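Local coordinates for Serine/threonine-protein kinase Tel1 (Chaetomium thermophilum, PDB 6SKY) that phosphorylates serine and threonine residues of proteins with ATP and probably activates checkpoint signalling as a sensor of DNA damage, at residues L2444-K2447 and L2448-D2451; W2735-K2738 and R2739-T2743. All coordinates share one frame; numbering follows the deposited sequence.

Contact 1. Residues L2444-K2447 and L2448-D2451; sequences LFQK and LLID
F2445 and L2449 touch one turn apart, as do L2444 and L2448. Both are i to i+4 pairs on the first two turns of the alpha-helix 2444-2459, in the FAT region of this kinase. L2448 reaches back over the preceding turn. Its CB lies 3.6 Å from L2444 O, the same oxygen that accepts the backbone N-H of L2448. Its CG comes nearer to that oxygen, at 3.3 Å. CD1 stays within 3.7 Å of L2444 O and meets CG of L2444 at 4.1 Å, the two side chains crossing at a slant. The torsion behind this sets CG of L2448 beside its own backbone N (chi1 -62°), which sends the branch toward the start of the helix.

F2445 and L2449 run alongside each other in the same direction. CG of F2445 is anti to its backbone N (chi1 175°), and CG of L2449 is too, which turns ring and isobutyl group the same way off the helix. The N-H of L2449 is bonded to F2445 O at 2.9 Å, and I2450 N makes the straighter bond to Q2446 O, with an N-H...O angle of 166°.

Outward, L2444 and L2448 lean on helix 2409-2418. The F2445 ring makes an edge-to-face pair with W2402 of helix 2394-2404. This joins the helix to two that precede it. On the F2445 side, the methyl CD2 of L2449 sits 3.7 Å from ring atom CE1 and 3.8 Å from CZ.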
ATOM      1  N   LEU A2444      38.462  34.583  -6.103  1.00 41.45           N
ATOM      2  CA  LEU A2444      38.176  34.179  -4.734  1.00 41.45           C
ATOM      3  C   LEU A2444      37.873  32.692  -4.657  1.00 41.45           C
ATOM      4  O   LEU A2444      38.266  32.020  -3.697  1.00 41.45           O
ATOM      5  CB  LEU A2444      37.018  34.995  -4.169  1.00 41.45           C
ATOM      6  CG  LEU A2444      36.631  34.680  -2.725  1.00 41.45           C
ATOM      7  CD1 LEU A2444      37.826  34.794  -1.812  1.00 41.45           C
ATOM      8  CD2 LEU A2444      35.540  35.599  -2.267  1.00 41.45           C
ATOM      9  N   PHE A2445      37.181  32.159  -5.661  1.00 37.66           N
ATOM     10  CA  PHE A2445      36.910  30.731  -5.688  1.00 37.66           C
ATOM     11  C   PHE A2445      38.198  29.930  -5.626  1.00 37.66           C
ATOM     12  O   PHE A2445      38.278  28.929  -4.911  1.00 37.66           O
ATOM     13  CB  PHE A2445      36.123  30.369  -6.938  1.00 37.66           C
ATOM     14  CG  PHE A2445      35.900  28.902  -7.106  1.00 37.66           C
ATOM     15  CD1 PHE A2445      36.672  28.170  -7.970  1.00 37.66           C
ATOM     16  CD2 PHE A2445      34.915  28.257  -6.404  1.00 37.66           C
ATOM     17  CE1 PHE A2445      36.469  26.831  -8.123  1.00 37.66           C
ATOM     18  CE2 PHE A2445      34.714  26.919  -6.563  1.00 37.66           C
ATOM     19  CZ  PHE A2445      35.493  26.209  -7.419  1.00 37.66           C
ATOM     20  N   GLN A2446      39.227  30.364  -6.348  1.00 39.28           N
ATOM     21  CA  GLN A2446      40.474  29.616  -6.329  1.00 39.28           C
ATOM     22  C   GLN A2446      41.236  29.824  -5.032  1.00 39.28           C
ATOM     23  O   GLN A2446      41.894  28.900  -4.554  1.00 39.28           O
ATOM     24  CB  GLN A2446      41.338  29.989  -7.525  1.00 39.28           C
ATOM     25  CG  GLN A2446      40.714  29.647  -8.849  1.00 39.28           C
ATOM     26  CD  GLN A2446      40.482  28.169  -9.018  1.00 39.28           C
ATOM     27  OE1 GLN A2446      39.595  27.753  -9.753  1.00 39.28           O
ATOM     28  NE2 GLN A2446      41.289  27.363  -8.352  1.00 39.28           N
ATOM     29  N   LYS A2447      41.148  31.004  -4.432  1.00 40.07           N
ATOM     30  CA  LYS A2447      41.828  31.204  -3.161  1.00 40.07           C
ATOM     31  C   LYS A2447      41.182  30.399  -2.047  1.00 40.07           C
ATOM     32  O   LYS A2447      41.845  30.071  -1.062  1.00 40.07           O
ATOM     33  CB  LYS A2447      41.855  32.683  -2.804  1.00 40.07           C
ATOM     34  CG  LYS A2447      42.738  33.490  -3.715  1.00 40.07           C
ATOM     35  CD  LYS A2447      42.810  34.931  -3.279  1.00 40.07           C
ATOM     36  CE  LYS A2447      43.919  35.660  -4.011  1.00 40.07           C
ATOM     37  NZ  LYS A2447      44.126  37.027  -3.470  1.00 40.07           N
ATOM     38  N   LEU A2448      39.898  30.071  -2.182  1.00 35.04           N
ATOM     39  CA  LEU A2448      39.258  29.195  -1.209  1.00 35.04           C
ATOM     40  C   LEU A2448      39.531  27.732  -1.516  1.00 35.04           C
ATOM     41  O   LEU A2448      39.779  26.939  -0.603  1.00 35.04           O
ATOM     42  CB  LEU A2448      37.756  29.449  -1.179  1.00 35.04           C
ATOM     43  CG  LEU A2448      37.282  30.837  -0.775  1.00 35.04           C
ATOM     44  CD1 LEU A2448      35.828  30.989  -1.106  1.00 35.04           C
ATOM     45  CD2 LEU A2448      37.503  31.040   0.690  1.00 35.04           C
ATOM     46  N   LEU A2449      39.513  27.364  -2.795  1.00 32.44           N
ATOM     47  CA  LEU A2449      39.702  25.971  -3.171  1.00 32.44           C
ATOM     48  C   LEU A2449      41.124  25.507  -2.899  1.00 32.44           C
ATOM     49  O   LEU A2449      41.335  24.389  -2.417  1.00 32.44           O
ATOM     50  CB  LEU A2449      39.348  25.791  -4.640  1.00 32.44           C
ATOM     51  CG  LEU A2449      39.266  24.366  -5.150  1.00 32.44           C
ATOM     52  CD1 LEU A2449      38.347  23.575  -4.276  1.00 32.44           C
ATOM     53  CD2 LEU A2449      38.761  24.372  -6.550  1.00 32.44           C
ATOM     54  N   ILE A2450      42.114  26.346  -3.191  1.00 34.17           N
ATOM     55  CA  ILE A2450      43.498  25.964  -2.957  1.00 34.17           C
ATOM     56  C   ILE A2450      43.778  25.851  -1.466  1.00 34.17           C
ATOM     57  O   ILE A2450      44.497  24.949  -1.024  1.00 34.17           O
ATOM     58  CB  ILE A2450      44.432  26.966  -3.650  1.00 34.17           C
ATOM     59  CG1 ILE A2450      44.502  26.639  -5.137  1.00 34.17           C
ATOM     60  CG2 ILE A2450      45.802  26.950  -3.026  1.00 34.17           C
ATOM     61  CD1 ILE A2450      45.264  27.636  -5.943  1.00 34.17           C
ATOM     62  N   ASP A2451      43.185  26.731  -0.665  1.00 33.47           N
ATOM     63  CA  ASP A2451      43.386  26.658   0.776  1.00 33.47           C
ATOM     64  C   ASP A2451      42.719  25.424   1.362  1.00 33.47           C
ATOM     65  O   ASP A2451      43.277  24.773   2.250  1.00 33.47           O
ATOM     66  CB  ASP A2451      42.858  27.924   1.434  1.00 33.47           C
ATOM     67  CG  ASP A2451      43.214  28.010   2.896  1.00 33.47           C
ATOM     68  OD1 ASP A2451      44.406  27.854   3.225  1.00 33.47           O
ATOM     69  OD2 ASP A2451      42.308  28.247   3.719  1.00 33.47           O
TER

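Contact 2. Residues W2735-K2738 and R2739-T2743; sequences WFQK and RTNYT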
ATOM      1  N   TRP A2735      30.146 -24.745   4.323  1.00 37.14           N
ATOM      2  CA  TRP A2735      29.685 -24.802   2.942  1.00 37.14           C
ATOM      3  C   TRP A2735      28.426 -23.975   2.744  1.00 37.14           C
ATOM      4  O   TRP A2735      28.343 -23.167   1.814  1.00 37.14           O
ATOM      5  CB  TRP A2735      29.449 -26.256   2.554  1.00 37.14           C
ATOM      6  CG  TRP A2735      28.715 -26.488   1.281  1.00 37.14           C
ATOM      7  CD1 TRP A2735      29.234 -26.500   0.032  1.00 37.14           C
ATOM      8  CD2 TRP A2735      27.328 -26.797   1.138  1.00 37.14           C
ATOM      9  NE1 TRP A2735      28.260 -26.773  -0.885  1.00 37.14           N
ATOM     10  CE2 TRP A2735      27.077 -26.957  -0.228  1.00 37.14           C
ATOM     11  CE3 TRP A2735      26.271 -26.938   2.035  1.00 37.14           C
ATOM     12  CZ2 TRP A2735      25.824 -27.258  -0.717  1.00 37.14           C
ATOM     13  CZ3 TRP A2735      25.034 -27.226   1.546  1.00 37.14           C
ATOM     14  CH2 TRP A2735      24.816 -27.386   0.185  1.00 37.14           C
ATOM     15  N   PHE A2736      27.437 -24.152   3.617  1.00 25.00           N
ATOM     16  CA  PHE A2736      26.184 -23.428   3.454  1.00 25.00           C
ATOM     17  C   PHE A2736      26.381 -21.931   3.622  1.00 25.00           C
ATOM     18  O   PHE A2736      25.842 -21.133   2.845  1.00 25.00           O
ATOM     19  CB  PHE A2736      25.152 -23.953   4.442  1.00 25.00           C
ATOM     20  CG  PHE A2736      23.806 -23.342   4.280  1.00 25.00           C
ATOM     21  CD1 PHE A2736      23.037 -23.636   3.187  1.00 25.00           C
ATOM     22  CD2 PHE A2736      23.314 -22.466   5.211  1.00 25.00           C
ATOM     23  CE1 PHE A2736      21.815 -23.069   3.030  1.00 25.00           C
ATOM     24  CE2 PHE A2736      22.091 -21.905   5.053  1.00 25.00           C
ATOM     25  CZ  PHE A2736      21.342 -22.206   3.963  1.00 25.00           C
ATOM     26  N   GLN A2737      27.174 -21.524   4.608  1.00 32.74           N
ATOM     27  CA  GLN A2737      27.390 -20.098   4.809  1.00 32.74           C
ATOM     28  C   GLN A2737      28.120 -19.464   3.631  1.00 32.74           C
ATOM     29  O   GLN A2737      27.777 -18.361   3.197  1.00 32.74           O
ATOM     30  CB  GLN A2737      28.159 -19.875   6.099  1.00 32.74           C
ATOM     31  CG  GLN A2737      28.296 -18.441   6.478  1.00 32.74           C
ATOM     32  CD  GLN A2737      29.477 -18.220   7.377  1.00 32.74           C
ATOM     33  OE1 GLN A2737      29.978 -19.153   7.996  1.00 32.74           O
ATOM     34  NE2 GLN A2737      29.946 -16.981   7.446  1.00 32.74           N
ATOM     35  N   LYS A2738      29.122 -20.147   3.084  1.00 24.19           N
ATOM     36  CA  LYS A2738      29.886 -19.565   1.991  1.00 24.19           C
ATOM     37  C   LYS A2738      29.091 -19.524   0.700  1.00 24.19           C
ATOM     38  O   LYS A2738      29.239 -18.586  -0.086  1.00 24.19           O
ATOM     39  CB  LYS A2738      31.174 -20.341   1.779  1.00 24.19           C
ATOM     40  CG  LYS A2738      32.048 -20.438   2.989  1.00 24.19           C
ATOM     41  CD  LYS A2738      32.329 -19.115   3.581  1.00 24.19           C
ATOM     42  CE  LYS A2738      33.416 -19.211   4.603  1.00 24.19           C
ATOM     43  NZ  LYS A2738      32.878 -19.552   5.919  1.00 24.19           N
ATOM     44  N   ARG A2739      28.247 -20.518   0.456  1.00 37.14           N
ATOM     45  CA  ARG A2739      27.402 -20.460  -0.725  1.00 37.14           C
ATOM     46  C   ARG A2739      26.364 -19.356  -0.611  1.00 37.14           C
ATOM     47  O   ARG A2739      26.037 -18.704  -1.610  1.00 37.14           O
ATOM     48  CB  ARG A2739      26.742 -21.806  -0.947  1.00 37.14           C
ATOM     49  CG  ARG A2739      26.551 -22.136  -2.383  1.00 37.14           C
ATOM     50  CD  ARG A2739      25.736 -23.377  -2.528  1.00 37.14           C
ATOM     51  NE  ARG A2739      24.464 -23.252  -1.839  1.00 37.14           N
ATOM     52  CZ  ARG A2739      23.508 -24.163  -1.890  1.00 37.14           C
ATOM     53  NH1 ARG A2739      22.376 -23.983  -1.236  1.00 37.14           N
ATOM     54  NH2 ARG A2739      23.687 -25.254  -2.608  1.00 37.14           N
ATOM     55  N   THR A2740      25.856 -19.102   0.593  1.00 27.96           N
ATOM     56  CA  THR A2740      24.968 -17.959   0.773  1.00 27.96           C
ATOM     57  C   THR A2740      25.693 -16.642   0.544  1.00 27.96           C
ATOM     58  O   THR A2740      25.126 -15.717  -0.041  1.00 27.96           O
ATOM     59  CB  THR A2740      24.350 -17.994   2.161  1.00 27.96           C
ATOM     60  OG1 THR A2740      23.685 -19.241   2.339  1.00 27.96           O
ATOM     61  CG2 THR A2740      23.349 -16.904   2.310  1.00 27.96           C
ATOM     62  N   ASN A2741      26.939 -16.526   1.007  1.00 23.98           N
ATOM     63  CA  ASN A2741      27.722 -15.324   0.735  1.00 23.98           C
ATOM     64  C   ASN A2741      27.891 -15.095  -0.753  1.00 23.98           C
ATOM     65  O   ASN A2741      27.771 -13.964  -1.235  1.00 23.98           O
ATOM     66  CB  ASN A2741      29.092 -15.419   1.386  1.00 23.98           C
ATOM     67  CG  ASN A2741      29.060 -15.152   2.852  1.00 23.98           C
ATOM     68  OD1 ASN A2741      28.049 -14.733   3.394  1.00 23.98           O
ATOM     69  ND2 ASN A2741      30.179 -15.380   3.510  1.00 23.98           N
ATOM     70  N   TYR A2742      28.211 -16.151  -1.492  1.00 37.14           N
ATOM     71  CA  TYR A2742      28.334 -16.043  -2.940  1.00 37.14           C
ATOM     72  C   TYR A2742      27.050 -15.523  -3.572  1.00 37.14           C
ATOM     73  O   TYR A2742      27.077 -14.579  -4.366  1.00 37.14           O
ATOM     74  CB  TYR A2742      28.713 -17.401  -3.511  1.00 37.14           C
ATOM     75  CG  TYR A2742      28.630 -17.524  -5.003  1.00 37.14           C
ATOM     76  CD1 TYR A2742      27.513 -18.049  -5.603  1.00 37.14           C
ATOM     77  CD2 TYR A2742      29.672 -17.138  -5.806  1.00 37.14           C
ATOM     78  CE1 TYR A2742      27.425 -18.164  -6.937  1.00 37.14           C
ATOM     79  CE2 TYR A2742      29.589 -17.256  -7.145  1.00 37.14           C
ATOM     80  CZ  TYR A2742      28.463 -17.774  -7.706  1.00 37.14           C
ATOM     81  OH  TYR A2742      28.367 -17.900  -9.060  1.00 37.14           O
ATOM     82  N   THR A2743      25.914 -16.132  -3.231  1.00 37.14           N
ATOM     83  CA  THR A2743      24.656 -15.728  -3.851  1.00 37.14           C
ATOM     84  C   THR A2743      24.297 -14.287  -3.512  1.00 37.14           C
ATOM     85  O   THR A2743      23.846 -13.533  -4.379  1.00 37.14           O
ATOM     86  CB  THR A2743      23.537 -16.666  -3.424  1.00 37.14           C
ATOM     87  OG1 THR A2743      23.972 -18.017  -3.551  1.00 37.14           O
ATOM     88  CG2 THR A2743      22.352 -16.481  -4.295  1.00 37.14           C
TER
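T2740 grips the carbonyl oxygen of F2736 twice. Its hydroxyl OG1 donates to F2736 O at 2.9 Å, and its backbone N donates to the same oxygen at 3.0 Å. The two donors come from opposite faces of the carbonyl plane. OG1 gets there because it stands beside its own backbone N (chi1 -56°). T2743 repeats the pattern, its OG1 and N both bonded to R2739 O. These are alpha-helical i to i+4 bonds doubled by threonine hydroxyls, on helix 2732-2755 of the kinase domain.

OG1 of T2740 also lies over the centre of the F2736 ring, 4.0 Å above its plane. A valine in place of T2740 would probably leave F2736 O with only the backbone N-H of its two grips, and the ring face without the hydroxyl above it.

The side chains of R2739 and W2735 run alongside each other, with guanidinium and indole planes 54° apart. NH2 of R2739 is 3.5 Å from CZ2 of W2735, while CH2 of the indole lies over one guanidinium face, offset toward its rim. The charge of R2739 is met by a salt bridge from NH2 to OE2 of E1892 on helix 1884-1898, which probably fixes the turn of the group. N2741 ND2 bonds to T2772 O, and Y2742 OH bonds to I2804 O.

W2735 and F2736 pack on helix 1884-1898, W2735 and R2739 also touch F2725 of helix 2722-2726, and T2743 meets helix 2816-2828.

From the N terminus, residues 2444-2451 come first and residues 2735-2743 follow almost three hundred residues later. Each contact lies within one continuous helical stretch, so neither closes a long loop; each spans single turns. The two stand in series, neither nesting nor crossing, with centres about 50 Å apart and nearest atoms about 39 Å apart. Contact 1 belongs to the FAT region and ties the start of its helix to neighbours earlier in that region. Contact 2 belongs to the kinase domain. Through E1892 and helix 1884-1898 it joins that domain to a much earlier part of the FAT region, while its later residues meet other parts of the kinase domain.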